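Long-range contact in putative Nitroreductase (Anabaena variabilis ATCC 29413, PDB 3EO7), which binds flavin mononucleotide and is probably an oxidoreductase of the nitroreductase family: residues I380-I384 against C396-A400. Numbering follows the deposited sequence.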
loop_
_atom_site.group_PDB
_atom_site.type_symbol
_atom_site.label_atom_id
_atom_site.label_comp_id
_atom_site.label_asym_id
_atom_site.label_seq_id
_atom_site.Cartn_x
_atom_site.Cartn_y
_atom_site.Cartn_z
ATOM N N ILE A 380 -10.560 -1.786 -8.910
ATOM C CA ILE A 380 -9.530 -0.874 -9.383
ATOM C C ILE A 380 -9.253 -1.092 -10.873
ATOM O O ILE A 380 -9.123 -2.230 -11.339
ATOM C CB ILE A 380 -8.245 -1.072 -8.570
ATOM C CG1 ILE A 380 -8.465 -0.532 -7.134
ATOM C CG2 ILE A 380 -7.029 -0.368 -9.232
ATOM C CD1 ILE A 380 -7.485 -0.991 -6.245
ATOM N N GLU A 381 -9.235 0.001 -11.614
ATOM C CA GLU A 381 -8.890 -0.028 -13.017
ATOM C C GLU A 381 -7.538 0.663 -13.201
ATOM O O GLU A 381 -7.113 1.497 -12.387
ATOM C CB GLU A 381 -9.979 0.642 -13.827
ATOM C CG GLU A 381 -11.340 -0.056 -13.760
ATOM C CD GLU A 381 -11.305 -1.479 -14.229
ATOM O OE1 GLU A 381 -10.575 -1.787 -15.204
ATOM O OE2 GLU A 381 -12.024 -2.315 -13.636
ATOM N N THR A 382 -6.874 0.322 -14.312
ATOM C CA THR A 382 -5.557 0.834 -14.596
ATOM C C THR A 382 -5.540 1.481 -15.979
ATOM O O THR A 382 -5.967 0.863 -16.958
ATOM C CB THR A 382 -4.497 -0.286 -14.517
ATOM O OG1 THR A 382 -4.526 -0.893 -13.208
ATOM C CG2 THR A 382 -3.085 0.280 -14.896
ATOM N N PHE A 383 -5.100 2.735 -16.034
ATOM C CA PHE A 383 -4.906 3.484 -17.300
ATOM C C PHE A 383 -3.477 3.950 -17.329
ATOM O O PHE A 383 -2.915 4.309 -16.283
ATOM C CB PHE A 383 -5.855 4.680 -17.432
ATOM C CG PHE A 383 -7.301 4.270 -17.506
ATOM C CD1 PHE A 383 -8.012 3.944 -16.344
ATOM C CD2 PHE A 383 -7.937 4.146 -18.743
ATOM C CE1 PHE A 383 -9.356 3.530 -16.421
ATOM C CE2 PHE A 383 -9.282 3.736 -18.810
ATOM C CZ PHE A 383 -9.966 3.421 -17.634
ATOM N N ILE A 384 -2.872 3.921 -18.512
ATOM C CA ILE A 384 -1.488 4.306 -18.633
ATOM C C ILE A 384 -1.307 5.408 -19.652
ATOM O O ILE A 384 -1.689 5.258 -20.820
ATOM C CB ILE A 384 -0.585 3.092 -19.029
ATOM C CG1 ILE A 384 -0.920 1.880 -18.132
ATOM C CG2 ILE A 384 0.881 3.467 -18.957
ATOM C CD1 ILE A 384 0.033 0.672 -18.286
ATOM N N CYS A 396 -2.880 7.487 -24.394
ATOM C CA CYS A 396 -3.449 6.913 -23.200
ATOM C C CYS A 396 -4.020 5.565 -23.555
ATOM O O CYS A 396 -4.699 5.406 -24.577
ATOM C CB CYS A 396 -4.531 7.788 -22.611
ATOM S SG CYS A 396 -5.110 7.092 -21.009
ATOM N N TYR A 397 -3.750 4.595 -22.682
ATOM C CA TYR A 397 -4.168 3.213 -22.870
ATOM C C TYR A 397 -4.866 2.693 -21.641
ATOM O O TYR A 397 -4.442 2.934 -20.519
ATOM C CB TYR A 397 -2.942 2.315 -23.122
ATOM C CG TYR A 397 -2.174 2.660 -24.369
ATOM C CD1 TYR A 397 -1.269 3.713 -24.370
ATOM C CD2 TYR A 397 -2.362 1.945 -25.548
ATOM C CE1 TYR A 397 -0.576 4.040 -25.493
ATOM C CE2 TYR A 397 -1.647 2.262 -26.709
ATOM C CZ TYR A 397 -0.761 3.324 -26.671
ATOM O OH TYR A 397 -0.056 3.654 -27.802
ATOM N N TYR A 398 -5.958 1.988 -21.845
ATOM C CA TYR A 398 -6.542 1.195 -20.770
ATOM C C TYR A 398 -5.717 -0.082 -20.674
ATOM O O TYR A 398 -5.365 -0.682 -21.693
ATOM C CB TYR A 398 -7.967 0.808 -21.129
ATOM C CG TYR A 398 -8.616 -0.160 -20.180
ATOM C CD1 TYR A 398 -8.862 0.181 -18.857
ATOM C CD2 TYR A 398 -9.061 -1.394 -20.643
ATOM C CE1 TYR A 398 -9.508 -0.703 -17.983
ATOM C CE2 TYR A 398 -9.742 -2.272 -19.795
ATOM C CZ TYR A 398 -9.964 -1.913 -18.477
ATOM O OH TYR A 398 -10.649 -2.774 -17.663
ATOM N N TYR A 399 -5.357 -0.500 -19.463
ATOM C CA TYR A 399 -4.669 -1.755 -19.304
ATOM C C TYR A 399 -5.693 -2.786 -18.786
ATOM O O TYR A 399 -6.350 -2.566 -17.758
ATOM C CB TYR A 399 -3.484 -1.646 -18.350
ATOM C CG TYR A 399 -2.852 -3.004 -18.026
ATOM C CD1 TYR A 399 -2.336 -3.821 -19.040
ATOM C CD2 TYR A 399 -2.754 -3.456 -16.704
ATOM C CE1 TYR A 399 -1.757 -5.071 -18.744
ATOM C CE2 TYR A 399 -2.191 -4.677 -16.412
ATOM C CZ TYR A 399 -1.700 -5.498 -17.429
ATOM O OH TYR A 399 -1.125 -6.717 -17.128
ATOM N N ALA A 400 -5.856 -3.855 -19.566
ATOM C CA ALA A 400 -6.772 -4.970 -19.309
ATOM C C ALA A 400 -5.918 -6.140 -18.780
ATOM O O ALA A 400 -5.324 -6.884 -19.544
ATOM C CB ALA A 400 -7.490 -5.380 -20.633
HETATM O O HOH W 1 -7.775 -2.238 -15.457
#
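The hydroxyl OH of Tyr398 donates a hydrogen bond to OE1 of Glu381 (2.7 Å), so a buried carboxylate gains a neutral partner; Tyr303 N adds a second bond to the same hydroxyl. Between the main chains, Ile384 N reaches Tyr397 O at 2.7 Å and Tyr397 N returns to Ile384 O at 2.9 Å, a regular antiparallel hydrogen-bonded pair. Tyr399 N also bonds Thr382 O (2.9 Å), but at this end the strands splay and a water enters: it accepts from Thr382 N (2.9 Å) and donates to Tyr399 O (2.7 Å) and Glu381 OE1 (2.8 Å), standing in for a direct N-H to carbonyl bond.

Phe383 and Tyr398 form the intervening non-hydrogen-bonded pair. Tyr398 CD1 lies over one face of the Phe383 ring, 3.6 Å from Phe383 CE2; the rings meet obliquely, their planes at 50° and centroids 5.2 Å apart, so two large apolar surfaces touch without stacking. On the opposite face of the sheet from Phe383 and Tyr398, beta-branched Ile384 and Thr382 fit extended backbone and meet Tyr399: Ile384 CD1 and Thr382 CG2 lie 4.2 and 4.0 Å from Tyr399 CB. The Thr382 hydroxyl instead bonds Tyr358.

These strands make a beta hairpin within a mixed sheet, flanked by strands 433-439 and 405-411. Tyr398 serves doubly here, its ring packing on Phe383 while its hydroxyl satisfies the Glu381 carboxylate; the water serves that carboxylate and backbone groups that burial would otherwise strand.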